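Local structure of Arf-GAP with coiled-coil, ANK repeat and PH domain-containing protein 2 (Homo sapiens, 6IF3) at residues A[113-116]-A[117-121]; A[124-127]-A[128-132]; A[44-47]-A[48-52]. The protein stimulates GTP hydrolysis by the small GTPase ARF6, and uses its ankyrin repeats, the part in this crystal structure, to interact with RAB35. All coordinates share one frame; numbering follows the deposited sequence. Where two conformers were deposited one is given.

Overall arrangement
All three contacts lie in the ankyrin-repeat part of the protein, a stack of paired helices without strands. Contact 3 comes first along the chain, in ANK 1, where a loop enters helix 48-55. Contacts 1 and 2 follow in ANK 3. Contact 1 opens helix 114-120, and contact 2 lies in the next helix, 124-141. Their centres are about 10 Å apart and they touch, with Val-127 and Leu-130 against the turn around Pro-114 to Val-119. Contact 3 stands about 21 Å from contact 1 and about 24 Å from contact 2, centre to centre. Contacts 1 and 3 are both capped helix starts, in ANK 3 and ANK 1, while contact 2 faces another protein.

Contact 1. Residues A[113-116]-A[117-121]; sequences DPLS and IAVEA
Ile-117 closes the first turn of helix 114-120 over Asp-113. Its N donates to Asp-113 O at 3.2 Å, and its CG1 lies 3.4 Å from the same Asp-113 O. Ser-116 OG gives a second bond to Asp-113 O, at 2.9 Å. A chi1 of 72° folds this hydroxyl back over the turn. Asp-113 is the N-cap. Its OD1 takes the bond from Ser-116 N at 2.8 Å, nearly in line with the C-O bond.

The tightly packed side carries Pro-114 and Ala-118. Ala-118 N bonds Pro-114 O at 2.9 Å. Pro-114 rests on Leu-82 and Thr-86 of the preceding repeat, and Ala-118 on Val-127 of helix 124-141. Leu-115 and Val-119 form the margin of this packing. Val-119 CG2 sits 3.3 Å from Leu-115 O and 4.0 Å from Leu-115 CD1, and both residues also touch Arg-131.

The other side is loose. Glu-120 N donates to Ser-116 O at 3.0 Å, but of its side chain CB alone comes near that oxygen. The extended chain leads away from the turn on the exposed side.

Asp-Pro-Leu-Ser stands where many ankyrin repeats have Thr-Pro-Leu-His. The chemistry is that of a capped helix start. A carboxylate takes up one early N-H, a hydroxyl and an N-H share one carbonyl, and the negative charge of Asp-113 probably suits the positive end of the helix dipole.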
ATOM      1  N   ASP A 113      13.022   0.143   9.766  1.00 22.62           N
ATOM      2  CA  ASP A 113      12.057  -0.926   9.533  1.00 20.12           C
ATOM      3  C   ASP A 113      11.935  -1.225   8.038  1.00 18.58           C
ATOM      4  O   ASP A 113      12.441  -0.465   7.203  1.00 20.15           O
ATOM      5  CB  ASP A 113      10.664  -0.609  10.184  1.00 19.43           C
ATOM      6  CG  ASP A 113       9.952   0.581   9.612  1.00 28.37           C
ATOM      7  OD1 ASP A 113      10.276   1.101   8.527  1.00 28.36           O
ATOM      8  OD2 ASP A 113       8.993   1.001  10.306  1.00 36.38           O
ATOM      9  N   PRO A 114      11.267  -2.341   7.700  1.00 20.42           N
ATOM     10  CA  PRO A 114      11.184  -2.715   6.294  1.00 15.96           C
ATOM     11  C   PRO A 114      10.525  -1.664   5.439  1.00 15.49           C
ATOM     12  O   PRO A 114      10.990  -1.435   4.325  1.00 15.99           O
ATOM     13  CB  PRO A 114      10.352  -3.984   6.332  1.00 15.21           C
ATOM     14  CG  PRO A 114      10.818  -4.651   7.587  1.00 16.13           C
ATOM     15  CD  PRO A 114      10.932  -3.482   8.574  1.00 19.88           C
ATOM     16  N   LEU A 115       9.499  -1.009   5.961  1.00 16.04           N
ATOM     17  CA  LEU A 115       8.832   0.023   5.152  1.00 15.83           C
ATOM     18  C   LEU A 115       9.793   1.184   4.833  1.00 16.49           C
ATOM     19  O   LEU A 115       9.823   1.640   3.685  1.00 19.43           O
ATOM     20  CB  LEU A 115       7.583   0.591   5.856  1.00 18.49           C
ATOM     21  CG  LEU A 115       6.830   1.676   5.060  1.00 20.68           C
ATOM     22  CD1 LEU A 115       6.285   1.131   3.729  1.00 18.48           C
ATOM     23  CD2 LEU A 115       5.715   2.291   5.937  1.00 20.33           C
ATOM     24  N   SER A 116      10.580   1.635   5.802  1.00 17.89           N
ATOM     25  CA  SER A 116      11.480   2.773   5.540  1.00 19.43           C
ATOM     26  C   SER A 116      12.480   2.374   4.452  1.00 21.94           C
ATOM     27  O   SER A 116      12.830   3.171   3.598  1.00 20.37           O
ATOM     28  CB  SER A 116      12.184   3.238   6.814  1.00 23.10           C
ATOM     29  OG  SER A 116      13.174   2.318   7.252  1.00 28.50           O
ATOM     30  N   ILE A 117      12.939   1.137   4.499  1.00 18.77           N
ATOM     31  CA  ILE A 117      13.904   0.623   3.521  1.00 18.72           C
ATOM     32  C   ILE A 117      13.273   0.593   2.123  1.00 17.45           C
ATOM     33  O   ILE A 117      13.855   1.119   1.162  1.00 19.76           O
ATOM     34  CB  ILE A 117      14.393  -0.761   3.963  1.00 16.92           C
ATOM     35  CG1 ILE A 117      15.188  -0.593   5.252  1.00 22.98           C
ATOM     36  CG2 ILE A 117      15.234  -1.435   2.868  1.00 16.91           C
ATOM     37  CD1 ILE A 117      15.532  -1.899   5.912  1.00 25.87           C
ATOM     38  N   ALA A 118      12.093  -0.003   2.025  1.00 17.30           N
ATOM     39  CA  ALA A 118      11.360  -0.058   0.745  1.00 15.14           C
ATOM     40  C   ALA A 118      11.019   1.307   0.161  1.00 18.50           C
ATOM     41  O   ALA A 118      11.090   1.485  -1.054  1.00 16.64           O
ATOM     42  CB  ALA A 118      10.088  -0.912   0.941  1.00 15.19           C
ATOM     43  N   VAL A 119      10.671   2.267   1.011  1.00 16.07           N
ATOM     44  CA  VAL A 119      10.360   3.605   0.548  1.00 16.75           C
ATOM     45  C   VAL A 119      11.637   4.261   0.028  1.00 16.75           C
ATOM     46  O   VAL A 119      11.623   4.924  -1.020  1.00 21.14           O
ATOM     47  CB  VAL A 119       9.723   4.470   1.671  1.00 17.29           C
ATOM     48  CG1 VAL A 119       9.712   5.926   1.290  1.00 19.40           C
ATOM     49  CG2 VAL A 119       8.305   4.029   1.939  1.00 18.79           C
ATOM     50  N   GLU A 120      12.744   4.137   0.762  1.00 18.74           N
ATOM     51  CA  GLU A 120      13.998   4.734   0.292  1.00 20.17           C
ATOM     52  C   GLU A 120      14.434   4.125  -1.034  1.00 20.33           C
ATOM     53  O   GLU A 120      15.023   4.813  -1.876  1.00 20.73           O
ATOM     54  CB  GLU A 120      15.125   4.544   1.309  1.00 22.89           C
ATOM     55  CG  GLU A 120      16.427   5.227   0.895  1.00 30.12           C
ATOM     56  CD  GLU A 120      17.601   4.890   1.803  1.00 32.67           C
ATOM     57  OE1 GLU A 120      17.925   3.688   1.947  1.00 32.09           O
ATOM     58  OE2 GLU A 120      18.176   5.832   2.390  1.00 37.93           O
ATOM     59  N   ALA A 121      14.156   2.831  -1.197  1.00 18.07           N
ATOM     60  CA  ALA A 121      14.490   2.120  -2.439  1.00 18.69           C
ATOM     61  C   ALA A 121      13.507   2.419  -3.561  1.00 20.30           C
ATOM     62  O   ALA A 121      13.717   1.949  -4.689  1.00 19.76           O
ATOM     63  CB  ALA A 121      14.527   0.615  -2.188  1.00 16.59           C
TER

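Contact 2. Residues A[124-127]-A[128-132]; sequences ADIV and TLLRL
Val-127 and Arg-131 run alongside each other, one turn apart, with their ends in the same direction. Val-127 CG1 meets Arg-131 CG at 3.8 Å. In the conformer given, one of two deposited, the arginine chain bends at chi2 (-116°) and brings its guanidinium back. Val-127 CG1 then lies over the centre of one guanidinium face, 4.0 Å above the plane. Arg-131 NH1 is hydrogen-bonded to the backbone of the chain of another protein.

Ile-126 and Leu-130 make a second parallel pair. Ile-126 CG2 touches Leu-130 CD1 at 3.9 Å. Ile-126 also packs on Thr-91 and Val-94 of helix 91-99.

Thr-128 turns its OG1 back to the carbonyl one turn earlier. OG1 is placed beside its own backbone N (chi1 -66°) and donates to Ala-124 O at 2.7 Å. Thr-128 N donates to the same Ala-124 O at 2.9 Å. The two donors come from opposite faces of the carbonyl plane.

The same two turns serve the helix and the partner. Val-127 and Thr-128 pack on the other protein while Thr-128 OG1 is tied to the backbone. Asp-125 and Arg-131 hydrogen-bond to that protein, consistent with the need for the ankyrin repeats in RAB35 binding.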
ATOM      1  N   ALA A 124       7.968   0.129  -5.537  1.00 15.81           N
ATOM      2  CA  ALA A 124       6.515   0.196  -5.481  1.00 15.91           C
ATOM      3  C   ALA A 124       5.851  -1.094  -5.014  1.00 18.30           C
ATOM      4  O   ALA A 124       4.905  -1.068  -4.220  1.00 16.33           O
ATOM      5  CB  ALA A 124       5.991   0.562  -6.804  1.00 16.36           C
ATOM      6  N   ASP A 125       6.357  -2.228  -5.488  1.00 18.59           N
ATOM      7  CA  ASP A 125       5.714  -3.497  -5.175  1.00 16.48           C
ATOM      8  C   ASP A 125       5.867  -3.837  -3.699  1.00 16.84           C
ATOM      9  O   ASP A 125       4.903  -4.276  -3.063  1.00 16.51           O
ATOM     10  CB  ASP A 125       6.294  -4.636  -6.029  1.00 16.69           C
ATOM     11  CG  ASP A 125       5.827  -4.595  -7.463  1.00 21.68           C
ATOM     12  OD1 ASP A 125       4.871  -3.840  -7.777  1.00 22.50           O
ATOM     13  OD2 ASP A 125       6.380  -5.338  -8.302  1.00 22.22           O
ATOM     14  N   ILE A 126       7.067  -3.665  -3.142  1.00 16.59           N
ATOM     15  CA  ILE A 126       7.243  -4.074  -1.757  1.00 16.06           C
ATOM     16  C   ILE A 126       6.571  -3.062  -0.832  1.00 17.09           C
ATOM     17  O   ILE A 126       5.987  -3.446   0.179  1.00 15.90           O
ATOM     18  CB  ILE A 126       8.729  -4.286  -1.407  1.00 17.83           C
ATOM     19  CG1 ILE A 126       9.241  -5.505  -2.192  1.00 19.61           C
ATOM     20  CG2 ILE A 126       8.893  -4.592   0.087  1.00 17.01           C
ATOM     21  CD1 ILE A 126      10.675  -5.962  -1.852  1.00 18.61           C
ATOM     22  N   VAL A 127       6.611  -1.776  -1.166  1.00 15.33           N
ATOM     23  CA  VAL A 127       5.881  -0.814  -0.333  1.00 16.06           C
ATOM     24  C   VAL A 127       4.389  -1.168  -0.330  1.00 16.93           C
ATOM     25  O   VAL A 127       3.722  -1.112   0.718  1.00 15.46           O
ATOM     26  CB  VAL A 127       6.090   0.634  -0.802  1.00 16.92           C
ATOM     27  CG1 VAL A 127       5.128   1.571  -0.112  1.00 15.41           C
ATOM     28  CG2 VAL A 127       7.563   1.066  -0.570  1.00 14.29           C
ATOM     29  N   THR A 128       3.865  -1.512  -1.503  1.00 17.53           N
ATOM     30  CA  THR A 128       2.446  -1.872  -1.616  1.00 16.90           C
ATOM     31  C   THR A 128       2.077  -3.072  -0.711  1.00 15.44           C
ATOM     32  O   THR A 128       1.091  -3.005   0.038  1.00 16.84           O
ATOM     33  CB  THR A 128       2.070  -2.183  -3.053  1.00 19.13           C
ATOM     34  OG1 THR A 128       2.197  -0.973  -3.827  1.00 18.40           O
ATOM     35  CG2 THR A 128       0.596  -2.697  -3.161  1.00 19.62           C
ATOM     36  N   LEU A 129       2.877  -4.130  -0.733  1.00 16.52           N
ATOM     37  CA  LEU A 129       2.617  -5.297   0.130  1.00 16.78           C
ATOM     38  C   LEU A 129       2.690  -4.908   1.616  1.00 15.64           C
ATOM     39  O   LEU A 129       1.831  -5.320   2.410  1.00 15.25           O
ATOM     40  CB  LEU A 129       3.613  -6.435  -0.134  1.00 17.53           C
ATOM     41  CG  LEU A 129       3.549  -7.040  -1.544  1.00 20.47           C
ATOM     42  CD1 LEU A 129       4.603  -8.168  -1.628  1.00 21.00           C
ATOM     43  CD2 LEU A 129       2.154  -7.595  -1.879  1.00 23.04           C
ATOM     44  N   LEU A 130       3.714  -4.145   2.001  1.00 13.84           N
ATOM     45  CA  LEU A 130       3.862  -3.741   3.402  1.00 13.87           C
ATOM     46  C   LEU A 130       2.688  -2.866   3.829  1.00 15.23           C
ATOM     47  O   LEU A 130       2.152  -3.067   4.920  1.00 18.33           O
ATOM     48  CB  LEU A 130       5.186  -2.975   3.619  1.00 15.69           C
ATOM     49  CG  LEU A 130       6.449  -3.832   3.498  1.00 14.90           C
ATOM     50  CD1 LEU A 130       7.718  -2.968   3.461  1.00 15.48           C
ATOM     51  CD2 LEU A 130       6.568  -4.788   4.679  1.00 15.14           C
ATOM     52  N   ARG A 131       2.270  -1.916   2.984  1.00 15.49           N
ATOM     53  CA  ARG A 131       1.190  -1.016   3.356  0.56 16.09           C
ATOM     54  C   ARG A 131      -0.141  -1.746   3.403  1.00 15.79           C
ATOM     55  O   ARG A 131      -0.934  -1.498   4.286  1.00 18.88           O
ATOM     56  CB  ARG A 131       1.113   0.165   2.388  0.56 17.91           C
ATOM     57  CG  ARG A 131       2.321   1.085   2.476  0.56 20.01           C
ATOM     58  CD  ARG A 131       1.970   2.481   2.954  0.56 21.14           C
ATOM     59  NE  ARG A 131       3.159   3.290   3.219  0.56 23.64           N
ATOM     60  CZ  ARG A 131       3.566   4.304   2.458  0.56 28.50           C
ATOM     61  NH1 ARG A 131       2.887   4.633   1.380  0.56 28.89           N
ATOM     62  NH2 ARG A 131       4.652   4.991   2.776  0.56 31.79           N
ATOM     63  N   LEU A 132      -0.380  -2.662   2.461  1.00 15.38           N
ATOM     64  CA  LEU A 132      -1.674  -3.379   2.476  1.00 16.83           C
ATOM     65  C   LEU A 132      -1.756  -4.360   3.661  1.00 13.32           C
ATOM     66  O   LEU A 132      -2.827  -4.565   4.244  1.00 17.48           O
ATOM     67  CB  LEU A 132      -1.917  -4.094   1.154  1.00 19.98           C
ATOM     68  CG  LEU A 132      -2.159  -3.052   0.035  1.00 21.14           C
ATOM     69  CD1 LEU A 132      -2.581  -3.748  -1.233  1.00 27.09           C
ATOM     70  CD2 LEU A 132      -3.174  -1.928   0.418  1.00 26.21           C
TER

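Contact 3. Residues A[44-47]-A[48-52]; sequences NKAT and PLIQA
Thr-47 caps the start of helix 48-55 and meets Ile-50 through its hydroxyl. Its CB comes first. Thr-47 CB lies 3.3 Å from Pro-48 CD, a close approach set by the Thr-Pro peptide link. From CB the OG1 branch turns between the backbone N and the carbonyl carbon (chi1 58°), which aims it along the first turn. There OG1 accepts from Ile-50 N at 3.0 Å, with an N-H...O angle of 163°. The isoleucine chain crosses the threonine obliquely, and Ile-50 CG1 lies 3.3 Å from Thr-47 OG1. The Thr-47 side chain also touches Gln-73 in a loop.

With a valine here, the N-H of Ile-50 would probably be left without its capping acceptor and the helix start less well held. The backbone adds a second grip, from Gln-51 N to Thr-47 O at 2.9 Å. Gln-51 CG also passes 3.4 Å from Thr-47 O. Thr-47 N is buried and has no partner in the model. Ala-46 CB adds an apolar touch, 4.2 Å from Ile-50 CG2.

Thr-Pro-Leu-Ile is a variant of the Thr-Pro-Leu-His motif that opens the first helix of ankyrin repeats. In the stack, Ala-46, Pro-48 and Gln-51 face helix 10-19 at Tyr-15, Ser-18 and Tyr-19. Leu-49 and Ala-52 pack on helix 58-66 of the same repeat. Leu-49 and Ile-50 reach Pro-81 and His-84 of helix 81-88 in the next.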
ATOM      1  N   ASN A  44      27.574 -13.481  12.252  1.00 21.11           N
ATOM      2  CA  ASN A  44      26.590 -12.490  12.697  1.00 20.17           C
ATOM      3  C   ASN A  44      25.314 -13.074  13.278  1.00 19.39           C
ATOM      4  O   ASN A  44      24.264 -12.429  13.239  1.00 18.06           O
ATOM      5  CB  ASN A  44      26.223 -11.550  11.536  1.00 21.18           C
ATOM      6  CG  ASN A  44      27.438 -10.810  11.006  1.00 32.52           C
ATOM      7  OD1 ASN A  44      28.015  -9.986  11.711  1.00 35.32           O
ATOM      8  ND2 ASN A  44      27.831 -11.106   9.767  1.00 37.22           N
ATOM      9  N   LYS A  45      25.401 -14.280  13.827  1.00 18.02           N
ATOM     10  CA  LYS A  45      24.221 -14.974  14.351  1.00 16.17           C
ATOM     11  C   LYS A  45      23.101 -15.101  13.325  1.00 15.01           C
ATOM     12  O   LYS A  45      21.916 -15.199  13.646  1.00 19.21           O
ATOM     13  CB  LYS A  45      23.725 -14.279  15.629  1.00 20.49           C
ATOM     14  CG  LYS A  45      24.788 -14.374  16.722  1.00 25.52           C
ATOM     15  CD  LYS A  45      24.241 -14.114  18.112  1.00 35.98           C
ATOM     16  CE  LYS A  45      25.278 -14.471  19.186  1.00 42.22           C
ATOM     17  NZ  LYS A  45      25.571 -15.933  19.269  1.00 42.04           N
ATOM     18  N   ALA A  46      23.482 -15.191  12.056  1.00 16.57           N
ATOM     19  CA  ALA A  46      22.483 -15.468  11.041  1.00 16.01           C
ATOM     20  C   ALA A  46      21.958 -16.905  11.169  1.00 15.53           C
ATOM     21  O   ALA A  46      22.602 -17.784  11.767  1.00 15.63           O
ATOM     22  CB  ALA A  46      23.066 -15.221   9.614  1.00 17.68           C
ATOM     23  N   THR A  47      20.803 -17.120  10.557  1.00 16.51           N
ATOM     24  CA  THR A  47      19.994 -18.302  10.746  1.00 15.34           C
ATOM     25  C   THR A  47      19.738 -19.024   9.428  1.00 16.37           C
ATOM     26  O   THR A  47      19.963 -18.464   8.356  1.00 16.76           O
ATOM     27  CB  THR A  47      18.628 -17.933  11.308  1.00 12.80           C
ATOM     28  OG1 THR A  47      18.017 -17.017  10.365  1.00 13.58           O
ATOM     29  CG2 THR A  47      18.736 -17.268  12.678  1.00 15.04           C
ATOM     30  N   PRO A  48      19.219 -20.248   9.502  1.00 15.35           N
ATOM     31  CA  PRO A  48      18.787 -20.910   8.262  1.00 15.05           C
ATOM     32  C   PRO A  48      17.776 -20.090   7.483  1.00 14.76           C
ATOM     33  O   PRO A  48      17.923 -20.041   6.254  1.00 16.86           O
ATOM     34  CB  PRO A  48      18.195 -22.257   8.772  1.00 16.18           C
ATOM     35  CG  PRO A  48      19.053 -22.544  10.038  1.00 19.08           C
ATOM     36  CD  PRO A  48      19.195 -21.170  10.661  1.00 15.93           C
ATOM     37  N   LEU A  49      16.839 -19.433   8.151  1.00 12.52           N
ATOM     38  CA  LEU A  49      15.818 -18.728   7.383  1.00 13.85           C
ATOM     39  C   LEU A  49      16.428 -17.501   6.755  1.00 16.06           C
ATOM     40  O   LEU A  49      16.071 -17.168   5.608  1.00 14.43           O
ATOM     41  CB  LEU A  49      14.623 -18.391   8.254  1.00 14.44           C
ATOM     42  CG  LEU A  49      13.441 -17.710   7.573  1.00 15.36           C
ATOM     43  CD1 LEU A  49      12.973 -18.530   6.348  1.00 18.47           C
ATOM     44  CD2 LEU A  49      12.289 -17.552   8.583  1.00 16.29           C
ATOM     45  N   ILE A  50      17.364 -16.842   7.439  1.00 15.84           N
ATOM     46  CA  ILE A  50      18.052 -15.738   6.788  1.00 17.80           C
ATOM     47  C   ILE A  50      18.877 -16.259   5.585  1.00 16.58           C
ATOM     48  O   ILE A  50      18.899 -15.614   4.537  1.00 16.26           O
ATOM     49  CB  ILE A  50      18.929 -14.944   7.793  1.00 14.48           C
ATOM     50  CG1 ILE A  50      18.018 -14.117   8.701  1.00 13.35           C
ATOM     51  CG2 ILE A  50      19.938 -14.084   7.076  1.00 14.08           C
ATOM     52  CD1 ILE A  50      18.747 -13.504   9.880  1.00 16.69           C
ATOM     53  N   GLN A  51      19.527 -17.418   5.712  1.00 13.98           N
ATOM     54  CA  GLN A  51      20.225 -17.986   4.560  1.00 14.14           C
ATOM     55  C   GLN A  51      19.276 -18.294   3.409  1.00 14.28           C
ATOM     56  O   GLN A  51      19.651 -18.156   2.246  1.00 15.69           O
ATOM     57  CB  GLN A  51      20.989 -19.261   4.965  1.00 13.67           C
ATOM     58  CG  GLN A  51      22.219 -18.896   5.856  1.00 16.78           C
ATOM     59  CD  GLN A  51      23.229 -18.040   5.111  1.00 20.32           C
ATOM     60  OE1 GLN A  51      23.640 -18.373   4.002  1.00 23.50           O
ATOM     61  NE2 GLN A  51      23.620 -16.933   5.708  1.00 25.20           N
ATOM     62  N   ALA A  52      18.055 -18.730   3.732  1.00 16.52           N
ATOM     63  CA  ALA A  52      17.056 -19.038   2.691  1.00 14.53           C
ATOM     64  C   ALA A  52      16.684 -17.776   1.940  1.00 14.08           C
ATOM     65  O   ALA A  52      16.529 -17.780   0.707  1.00 15.63           O
ATOM     66  CB  ALA A  52      15.825 -19.669   3.295  1.00 15.71           C
TER